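PDB 5MUA: ricin B-related lectin from Polyporus squamosus, which probably binds carbohydrate, holding galactose in a ricin-type beta-trefoil lectin domain, and also carries a calcium-binding papain-like protease domain that takes the inhibitor E-64. Local coordinates for residues 72-77 with 81-86; 59-64 with 68-73; 194-199 with 209-214. All blocks are in the same frame, centred on the assembly; numbering follows the deposited sequence. Where two conformers were deposited one is given.

Interactions 1 and 2 are neighbours in the lectin half of the chain, with centres about 11 Å apart. Both use strand 70-73: one edge of it pairs with 82-86, while its first residues meet 59-64. The two contacts also touch directly, Gly86 C lying 3.7 Å from Ser69 CB. Asp72, which binds the galactose, lies in both segment pairs, though only in interaction 1 does it touch the facing strand. Interaction 3 lies on the other side of the chain's centre, in the protease half, beside two calcium ions and the E64 pocket. Its centre is about 45 Å from that of the galactose-binding interaction 1 and about 36 Å from that of interaction 2.

Interaction 1: 72-77 with 81-86; sequences DLAGHA and GTAIIG. With GAL (beta-D-galactopyranose), chain J.
Asp72 N donates to Ile85 O at 2.8 Å in a rather bent hydrogen bond (135°). The return bond, from Ile85 N to Asp72 O, is 2.9 Å long and nearly straight, and the CA-H of Ile84 adds a weak contact to the same oxygen. Asp72 and Ile85 thus form an antiparallel hydrogen-bonded pair, and Ala74 N continues the pairing to Ala83 O at 3.0 Å. Leu73 faces Ile84 in the intervening non-hydrogen-bonded pair, on the opposite face from Asp72, with their CD1 methyls together and the CG2 of Thr82 beside them.

The Asp72 carboxylate is carried beyond the pairing by CG standing anti to the backbone N (chi1 169°). There Asp72 OD2 accepts from GAL O3 at 2.6 Å and also from Gln95, while OD1 makes a very short bond with GAL O4. That same GAL O4 receives Gly75 N at 2.9 Å, on the turn that leaves the strand. Farther round, His76 NE2 meets GAL O2 at 2.7 Å at the edge of its ring. Ile85 adds an apolar wall: its CD1 is 3.6 Å from Asp72 OD1 and close to GAL C6.

Asn94, another galactose-binding residue, bonds Leu73 O through its ND2. On the Leu73 face, Trp97 of strand 97-100 touches Leu73 and Ile84. Strands 70-73 and 82-87 form a beta hairpin that carries the galactose site of the beta-trefoil; strand 82-87 lies between 70-73 and 129-133, and Gly81 and Thr82 both face Gly132 of the latter in a G1 beta bulge.

Interaction 2: 59-64 with 68-73; sequences TYTVRN and GSYMDL. With GAL (beta-D-galactopyranose), chain J.
Arg63 crosses the face of the Tyr70 ring: Arg63 CG sits almost over its centre, 3.9 Å from the Tyr70 centroid, a CH-pi contact. With CG anti to the backbone N (chi1 -168°), the extended chain is laid across the ring, and Arg63 CD comes to 3.4 Å from Tyr70 OH. Guanidinium and ring planes lie only 23° apart, with the hydroxyl oxygen above one face of the guanidinium, near its rim. A short, straight bond fixes the rotation of that group: Arg63 NE donates to Gly68 O at 2.8 Å, in the guanidinium plane, and NH2 adds a weak second bond to the same oxygen. At the ring's edge, near its plane, stands Thr61 CB, 3.9 Å from Tyr70 CD2.

The backbones hold these side chains in place. Met71 N donates to Val62 O at 2.9 Å, Asn64 N to Ser69 O at 2.8 Å, and Gly68 N returns a more bent bond to Asn64 O. Only Arg63 and Tyr70 form a bridge, and the strands splay apart, their short axes 118° from one another. A water sits where they diverge, 3.0 Å from Val62 N, and links it to Met71 O, which also accepts from Trp97 NE1. Val62 and Met71 run alongside each other, against Trp97 and Ile84 respectively.

Asn64 OD1 takes the backbone N of Ala67, bracing the tight connection, while its ND2 ties the strand to Asn46 O. Strand 59-64 also pairs with 49-53 and 97-100, whereas 70-73 turns toward 82-87. This is consistent with the beta-trefoil plan, in which barrel strands such as 59-64 lead into the hairpins, here 70-73 with 82-87, that cap the barrel.

Interaction 3: 194-199 with 209-214; sequences SGLGST and DDFATV. With CA (calcium ion), chain H; CA (calcium ion), chain I.
Leu196 packs against the Phe211 ring with CB and one of its methyls. Leu196 CB begins the contact beside Phe211 CD1, at 4.1 Å. With CG anti to the carbonyl carbon (chi1 -66°), the branch is carried over toward helix 208-226, where the two methyls part: Leu196 CD1 approaches Phe211 O at 3.8 Å, and CD2 lies 3.8 Å from Phe211 CD1 while also touching Val214 CG1, one turn farther along the helix. The leucine and the phenylalanine overlap while running in opposite senses.

The Phe211 ring answers with its edge. Leu196 O is 3.5 Å from Phe211 CE1 and Thr199 O 3.5 Å from Phe211 CZ, both oxygens near the ring plane, and Phe206 meets the ring edge-to-face.

The loop is tied within itself. Ser194 OG accepts from Leu196 N, an ST turn at the end of the preceding helix, and Gly195 O collects Ser198 N, Ser198 OG and Thr199 OG1, consistent with a fixed orientation of Leu196 and Thr199 toward the helix.

The residues just before Phe211 serve the metals. Asp209 OD1 and OD2 both bind the calcium ion of chain H, OD2 also bridging to that of chain I at 2.3 Å; Asp210 OD2 joins the first at 2.4 Å. Glu204, Asp207 and, from the second subunit, Ser175 and Asp176 contribute further ligands, and each ion also binds a water. The helix starts at Cys208, which lines the E64 pocket, as papain's central helix starts at its cysteine.

No hydrogen bond crosses between the segments: apolar packing holds loop to helix, with carbonyl oxygens facing the ring edge, whose slightly positive hydrogens probably make that approach mildly favourable, while the carboxylates of Asp209 and Asp210 go to calcium.

Interaction 1: 72-77 with 81-86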
loop_
_atom_site.group_PDB
_atom_site.type_symbol
_atom_site.label_atom_id
_atom_site.label_comp_id
_atom_site.label_asym_id
_atom_site.label_seq_id
_atom_site.Cartn_x
_atom_site.Cartn_y
_atom_site.Cartn_z
ATOM N N ASP B 72 9.111 -7.444 -33.624
ATOM C CA ASP B 72 9.517 -8.663 -34.318
ATOM C C ASP B 72 9.427 -8.374 -35.840
ATOM O O ASP B 72 8.462 -7.766 -36.325
ATOM C CB ASP B 72 8.555 -9.781 -33.830
ATOM C CG ASP B 72 8.637 -11.128 -34.651
ATOM O OD1 ASP B 72 8.416 -11.102 -35.901
ATOM O OD2 ASP B 72 8.752 -12.175 -33.970
ATOM N N LEU B 73 10.456 -8.798 -36.572
ATOM C CA LEU B 73 10.469 -8.628 -38.024
ATOM C C LEU B 73 9.802 -9.906 -38.614
ATOM O O LEU B 73 10.355 -11.026 -38.494
ATOM C CB LEU B 73 11.894 -8.458 -38.530
ATOM C CG LEU B 73 12.002 -8.231 -40.035
ATOM C CD1 LEU B 73 11.302 -6.944 -40.509
ATOM C CD2 LEU B 73 13.462 -8.079 -40.349
ATOM N N ALA B 74 8.597 -9.739 -39.132
ATOM C CA ALA B 74 7.708 -10.840 -39.486
ATOM C C ALA B 74 8.363 -11.849 -40.373
ATOM O O ALA B 74 8.981 -11.523 -41.420
ATOM C CB ALA B 74 6.404 -10.310 -40.163
ATOM N N GLY B 75 8.336 -13.089 -39.940
ATOM C CA GLY B 75 8.852 -14.171 -40.753
ATOM C C GLY B 75 10.369 -14.167 -40.986
ATOM O O GLY B 75 10.890 -14.925 -41.847
ATOM N N HIS B 76 11.111 -13.402 -40.199
ATOM C CA HIS B 76 12.544 -13.241 -40.298
ATOM C C HIS B 76 12.959 -12.690 -41.687
ATOM O O HIS B 76 14.107 -12.868 -42.072
ATOM C CB HIS B 76 13.312 -14.572 -40.059
ATOM C CG HIS B 76 12.831 -15.350 -38.878
ATOM N ND1 HIS B 76 13.574 -15.455 -37.727
ATOM C CD2 HIS B 76 11.743 -16.127 -38.708
ATOM C CE1 HIS B 76 12.908 -16.199 -36.861
ATOM N NE2 HIS B 76 11.779 -16.581 -37.425
ATOM N N ALA B 77 12.025 -12.089 -42.423
ATOM C CA ALA B 77 12.289 -11.763 -43.837
ATOM C C ALA B 77 13.083 -10.421 -43.986
ATOM O O ALA B 77 12.773 -9.348 -43.369
ATOM C CB ALA B 77 10.976 -11.720 -44.607
ATOM N N GLY B 81 9.863 -4.004 -47.057
ATOM C CA GLY B 81 8.444 -3.820 -46.780
ATOM C C GLY B 81 7.831 -4.899 -45.908
ATOM O O GLY B 81 6.603 -4.921 -45.780
ATOM N N THR B 82 8.673 -5.775 -45.359
ATOM C CA THR B 82 8.249 -6.769 -44.396
ATOM C C THR B 82 7.689 -6.119 -43.125
ATOM O O THR B 82 8.289 -5.202 -42.599
ATOM C CB THR B 82 9.458 -7.613 -43.982
ATOM O OG1 THR B 82 9.969 -8.292 -45.153
ATOM C CG2 THR B 82 9.089 -8.641 -42.929
ATOM N N ALA B 83 6.556 -6.627 -42.660
ATOM C CA ALA B 83 5.839 -6.018 -41.521
ATOM C C ALA B 83 6.697 -6.145 -40.282
ATOM O O ALA B 83 7.338 -7.197 -40.052
ATOM C CB ALA B 83 4.517 -6.739 -41.261
ATOM N N ILE B 84 6.590 -5.123 -39.453
ATOM C CA ILE B 84 7.158 -5.117 -38.099
ATOM C C ILE B 84 5.927 -5.306 -37.180
ATOM O O ILE B 84 5.008 -4.518 -37.244
ATOM C CB ILE B 84 7.862 -3.794 -37.716
ATOM C CG1 ILE B 84 8.998 -3.419 -38.674
ATOM C CG2 ILE B 84 8.355 -3.859 -36.262
ATOM C CD1 ILE B 84 10.162 -4.372 -38.682
ATOM N N ILE B 85 5.950 -6.332 -36.334
ATOM C CA ILE B 85 4.802 -6.748 -35.545
ATOM C C ILE B 85 5.222 -6.864 -34.085
ATOM O O ILE B 85 6.420 -6.809 -33.753
ATOM C CB ILE B 85 4.257 -8.104 -36.074
ATOM C CG1 ILE B 85 5.282 -9.238 -35.927
ATOM C CG2 ILE B 85 3.812 -7.958 -37.532
ATOM C CD1 ILE B 85 4.837 -10.629 -36.357
ATOM N N GLY B 86 4.233 -7.119 -33.226
ATOM C CA GLY B 86 4.464 -7.536 -31.870
ATOM C C GLY B 86 4.200 -9.035 -31.747
ATOM O O GLY B 86 3.200 -9.515 -32.249
HETATM C C1 GAL J . 7.606 -16.596 -37.747
HETATM C C2 GAL J . 8.650 -15.988 -36.812
HETATM C C3 GAL J . 8.069 -15.140 -35.697
HETATM C C4 GAL J . 7.062 -14.151 -36.302
HETATM C C5 GAL J . 6.047 -14.891 -37.215
HETATM C C6 GAL J . 5.104 -13.968 -37.958
HETATM O O1 GAL J . 8.329 -17.108 -38.829
HETATM O O2 GAL J . 9.392 -17.064 -36.214
HETATM O O3 GAL J . 9.187 -14.519 -35.012
HETATM O O4 GAL J . 7.844 -13.197 -37.068
HETATM O O5 GAL J . 6.728 -15.638 -38.237
HETATM O O6 GAL J . 4.158 -14.763 -38.651
#

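Interaction 2: 59-64 with 68-73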
loop_
_atom_site.group_PDB
_atom_site.type_symbol
_atom_site.label_atom_id
_atom_site.label_comp_id
_atom_site.label_asym_id
_atom_site.label_seq_id
_atom_site.Cartn_x
_atom_site.Cartn_y
_atom_site.Cartn_z
ATOM N N THR B 59 22.956 -4.524 -28.819
ATOM C CA THR B 59 21.850 -5.338 -29.249
ATOM C C THR B 59 20.829 -5.485 -28.125
ATOM O O THR B 59 21.209 -5.663 -26.968
ATOM C CB THR B 59 22.368 -6.712 -29.701
ATOM O OG1 THR B 59 23.381 -6.473 -30.709
ATOM C CG2 THR B 59 21.272 -7.526 -30.288
ATOM N N TYR B 60 19.542 -5.385 -28.483
ATOM C CA TYR B 60 18.460 -5.239 -27.505
ATOM C C TYR B 60 17.217 -5.919 -28.004
ATOM O O TYR B 60 16.968 -5.983 -29.236
ATOM C CB TYR B 60 18.101 -3.755 -27.315
ATOM C CG TYR B 60 19.256 -2.915 -26.826
ATOM C CD1 TYR B 60 19.527 -2.770 -25.454
ATOM C CD2 TYR B 60 20.089 -2.229 -27.731
ATOM C CE1 TYR B 60 20.631 -1.995 -25.002
ATOM C CE2 TYR B 60 21.165 -1.483 -27.310
ATOM C CZ TYR B 60 21.440 -1.358 -25.954
ATOM O OH TYR B 60 22.516 -0.602 -25.577
ATOM N N THR B 61 16.390 -6.398 -27.052
ATOM C CA THR B 61 14.982 -6.633 -27.368
ATOM C C THR B 61 14.271 -5.305 -27.124
ATOM O O THR B 61 14.710 -4.494 -26.318
ATOM C CB THR B 61 14.371 -7.707 -26.487
ATOM O OG1 THR B 61 14.707 -7.506 -25.098
ATOM C CG2 THR B 61 14.833 -9.047 -26.916
ATOM N N VAL B 62 13.165 -5.118 -27.824
ATOM C CA VAL B 62 12.348 -3.937 -27.758
ATOM C C VAL B 62 10.948 -4.466 -27.522
ATOM O O VAL B 62 10.286 -5.020 -28.400
ATOM C CB VAL B 62 12.442 -3.085 -29.065
ATOM C CG1 VAL B 62 11.507 -1.888 -29.017
ATOM C CG2 VAL B 62 13.862 -2.700 -29.296
ATOM N N ARG B 63 10.523 -4.348 -26.289
ATOM C CA ARG B 63 9.260 -4.938 -25.798
ATOM C C ARG B 63 8.217 -3.899 -25.526
ATOM O O ARG B 63 8.522 -2.873 -24.924
ATOM C CB ARG B 63 9.577 -5.725 -24.510
ATOM C CG ARG B 63 8.476 -6.620 -24.044
ATOM C CD ARG B 63 8.795 -7.324 -22.726
ATOM N NE ARG B 63 7.802 -8.355 -22.556
ATOM C CZ ARG B 63 7.748 -9.178 -21.520
ATOM N NH1 ARG B 63 8.595 -9.053 -20.497
ATOM N NH2 ARG B 63 6.838 -10.113 -21.527
ATOM N N ASN B 64 6.986 -4.169 -25.908
ATOM C CA ASN B 64 5.887 -3.244 -25.643
ATOM C C ASN B 64 5.527 -3.381 -24.150
ATOM O O ASN B 64 5.209 -4.459 -23.701
ATOM C CB ASN B 64 4.708 -3.528 -26.563
ATOM C CG ASN B 64 3.691 -2.439 -26.526
ATOM O OD1 ASN B 64 2.676 -2.571 -25.878
ATOM N ND2 ASN B 64 3.953 -1.340 -27.235
ATOM N N GLY B 68 3.163 -6.533 -23.682
ATOM C CA GLY B 68 4.144 -7.586 -23.404
ATOM C C GLY B 68 4.823 -8.180 -24.625
ATOM O O GLY B 68 5.832 -8.900 -24.483
ATOM N N SER B 69 4.239 -7.934 -25.794
ATOM C CA SER B 69 4.700 -8.428 -27.104
ATOM C C SER B 69 6.095 -7.797 -27.408
ATOM O O SER B 69 6.414 -6.668 -27.030
ATOM C CB SER B 69 3.746 -7.902 -28.211
ATOM O OG SER B 69 2.435 -8.271 -28.013
ATOM N N TYR B 70 6.888 -8.546 -28.139
ATOM C CA TYR B 70 8.198 -8.120 -28.612
ATOM C C TYR B 70 8.128 -7.626 -30.057
ATOM O O TYR B 70 7.548 -8.276 -30.924
ATOM C CB TYR B 70 9.194 -9.286 -28.516
ATOM C CG TYR B 70 9.560 -9.577 -27.061
ATOM C CD1 TYR B 70 8.681 -10.249 -26.205
ATOM C CD2 TYR B 70 10.764 -9.113 -26.515
ATOM C CE1 TYR B 70 8.980 -10.455 -24.882
ATOM C CE2 TYR B 70 11.120 -9.402 -25.213
ATOM C CZ TYR B 70 10.215 -10.055 -24.394
ATOM O OH TYR B 70 10.526 -10.220 -23.099
ATOM N N MET B 71 8.797 -6.522 -30.312
ATOM C CA MET B 71 8.962 -5.984 -31.698
ATOM C C MET B 71 9.704 -7.056 -32.504
ATOM O O MET B 71 10.772 -7.553 -32.097
ATOM C CB MET B 71 9.733 -4.729 -31.694
ATOM C CG MET B 71 9.791 -4.054 -33.051
ATOM S SD MET B 71 10.829 -2.513 -32.960
ATOM C CE MET B 71 9.687 -1.263 -32.365
ATOM N N ASP B 72 9.111 -7.444 -33.624
ATOM C CA ASP B 72 9.517 -8.663 -34.318
ATOM C C ASP B 72 9.427 -8.374 -35.840
ATOM O O ASP B 72 8.462 -7.766 -36.325
ATOM C CB ASP B 72 8.555 -9.781 -33.830
ATOM C CG ASP B 72 8.637 -11.128 -34.651
ATOM O OD1 ASP B 72 8.416 -11.102 -35.901
ATOM O OD2 ASP B 72 8.752 -12.175 -33.970
ATOM N N LEU B 73 10.456 -8.798 -36.572
ATOM C CA LEU B 73 10.469 -8.628 -38.024
ATOM C C LEU B 73 9.802 -9.906 -38.614
ATOM O O LEU B 73 10.355 -11.026 -38.494
ATOM C CB LEU B 73 11.894 -8.458 -38.530
ATOM C CG LEU B 73 12.002 -8.231 -40.035
ATOM C CD1 LEU B 73 11.302 -6.944 -40.509
ATOM C CD2 LEU B 73 13.462 -8.079 -40.349
HETATM C C1 GAL J . 7.606 -16.596 -37.747
HETATM C C2 GAL J . 8.650 -15.988 -36.812
HETATM C C3 GAL J . 8.069 -15.140 -35.697
HETATM C C4 GAL J . 7.062 -14.151 -36.302
HETATM C C5 GAL J . 6.047 -14.891 -37.215
HETATM C C6 GAL J . 5.104 -13.968 -37.958
HETATM O O1 GAL J . 8.329 -17.108 -38.829
HETATM O O2 GAL J . 9.392 -17.064 -36.214
HETATM O O3 GAL J . 9.187 -14.519 -35.012
HETATM O O4 GAL J . 7.844 -13.197 -37.068
HETATM O O5 GAL J . 6.728 -15.638 -38.237
HETATM O O6 GAL J . 4.158 -14.763 -38.651
HETATM O O HOH W 1 12.251 -7.330 -29.596
#

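Interaction 3: 194-199 with 209-214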
loop_
_atom_site.group_PDB
_atom_site.type_symbol
_atom_site.label_atom_id
_atom_site.label_comp_id
_atom_site.label_asym_id
_atom_site.label_seq_id
_atom_site.Cartn_x
_atom_site.Cartn_y
_atom_site.Cartn_z
ATOM N N SER B 194 -8.803 5.717 -7.258
ATOM C CA SER B 194 -8.577 5.089 -5.930
ATOM C C SER B 194 -9.758 5.343 -4.996
ATOM O O SER B 194 -9.976 4.542 -4.079
ATOM C CB SER B 194 -7.275 5.611 -5.260
ATOM O OG SER B 194 -7.487 6.965 -4.774
ATOM N N GLY B 195 -10.450 6.444 -5.174
ATOM C CA GLY B 195 -11.501 6.871 -4.283
ATOM C C GLY B 195 -10.960 7.557 -3.022
ATOM O O GLY B 195 -11.749 7.958 -2.148
ATOM N N LEU B 196 -9.639 7.702 -2.883
ATOM C CA LEU B 196 -9.070 8.456 -1.781
ATOM C C LEU B 196 -9.643 9.866 -1.573
ATOM O O LEU B 196 -9.854 10.311 -0.437
ATOM C CB LEU B 196 -7.538 8.456 -1.796
ATOM C CG LEU B 196 -6.936 7.090 -1.562
ATOM C CD1 LEU B 196 -5.430 7.099 -1.881
ATOM C CD2 LEU B 196 -7.146 6.590 -0.128
ATOM N N GLY B 197 -9.977 10.548 -2.663
ATOM C CA GLY B 197 -10.500 11.915 -2.604
ATOM C C GLY B 197 -11.855 12.069 -1.937
ATOM O O GLY B 197 -12.148 13.123 -1.409
ATOM N N SER B 198 -12.622 11.002 -1.963
ATOM C CA SER B 198 -13.933 10.942 -1.296
ATOM C C SER B 198 -13.908 10.114 -0.011
ATOM O O SER B 198 -14.951 9.781 0.529
ATOM C CB SER B 198 -14.933 10.336 -2.248
ATOM O OG SER B 198 -14.409 9.123 -2.716
ATOM N N THR B 199 -12.733 9.752 0.476
ATOM C CA THR B 199 -12.641 9.009 1.761
ATOM C C THR B 199 -12.407 10.039 2.835
ATOM O O THR B 199 -11.416 10.772 2.815
ATOM C CB THR B 199 -11.428 8.064 1.750
ATOM O OG1 THR B 199 -11.566 7.154 0.670
ATOM C CG2 THR B 199 -11.253 7.317 3.085
ATOM N N ASP B 209 -0.860 8.567 7.139
ATOM C CA ASP B 209 -0.136 7.376 6.842
ATOM C C ASP B 209 -0.922 6.429 5.944
ATOM O O ASP B 209 -0.333 5.777 5.069
ATOM C CB ASP B 209 0.427 6.681 8.082
ATOM C CG ASP B 209 -0.657 6.213 9.082
ATOM O OD1 ASP B 209 -1.187 5.093 8.915
ATOM O OD2 ASP B 209 -0.974 7.039 9.979
ATOM N N ASP B 210 -2.214 6.328 6.147
ATOM C CA ASP B 210 -3.035 5.391 5.402
ATOM C C ASP B 210 -3.247 5.889 3.959
ATOM O O ASP B 210 -3.134 5.141 3.030
ATOM C CB ASP B 210 -4.350 5.161 6.121
ATOM C CG ASP B 210 -4.117 4.589 7.488
ATOM O OD1 ASP B 210 -3.673 3.420 7.535
ATOM O OD2 ASP B 210 -4.249 5.358 8.461
ATOM N N PHE B 211 -3.536 7.187 3.816
ATOM C CA PHE B 211 -3.662 7.767 2.486
ATOM C C PHE B 211 -2.401 7.523 1.695
ATOM O O PHE B 211 -2.524 7.098 0.533
ATOM C CB PHE B 211 -3.943 9.258 2.546
ATOM C CG PHE B 211 -5.375 9.589 2.906
ATOM C CD1 PHE B 211 -6.353 9.675 1.924
ATOM C CD2 PHE B 211 -5.753 9.751 4.242
ATOM C CE1 PHE B 211 -7.663 9.923 2.243
ATOM C CE2 PHE B 211 -7.067 10.030 4.577
ATOM C CZ PHE B 211 -8.035 10.085 3.564
ATOM N N ALA B 212 -1.224 7.780 2.277
ATOM C CA ALA B 212 0.013 7.666 1.541
ATOM C C ALA B 212 0.382 6.197 1.190
ATOM O O ALA B 212 0.849 5.855 0.101
ATOM C CB ALA B 212 1.145 8.402 2.244
ATOM N N THR B 213 0.132 5.331 2.149
ATOM C CA THR B 213 0.436 3.905 1.942
ATOM C C THR B 213 -0.533 3.292 0.965
ATOM O O THR B 213 -0.117 2.512 0.119
ATOM C CB THR B 213 0.406 3.146 3.291
ATOM O OG1 THR B 213 1.455 3.640 4.072
ATOM C CG2 THR B 213 0.656 1.620 3.095
ATOM N N VAL B 214 -1.830 3.568 1.094
ATOM C CA VAL B 214 -2.826 3.013 0.236
ATOM C C VAL B 214 -2.585 3.542 -1.208
ATOM O O VAL B 214 -2.689 2.755 -2.144
ATOM C CB VAL B 214 -4.282 3.280 0.713
ATOM C CG1 VAL B 214 -5.311 2.896 -0.337
ATOM C CG2 VAL B 214 -4.545 2.480 1.987
HETATM CA CA CA H . -2.976 5.449 10.518
HETATM CA CA CA I . -1.308 8.106 12.024
HETATM O O HOH W 2 -3.214 3.007 10.082
HETATM O O HOH W 3 -1.292 9.547 14.111
#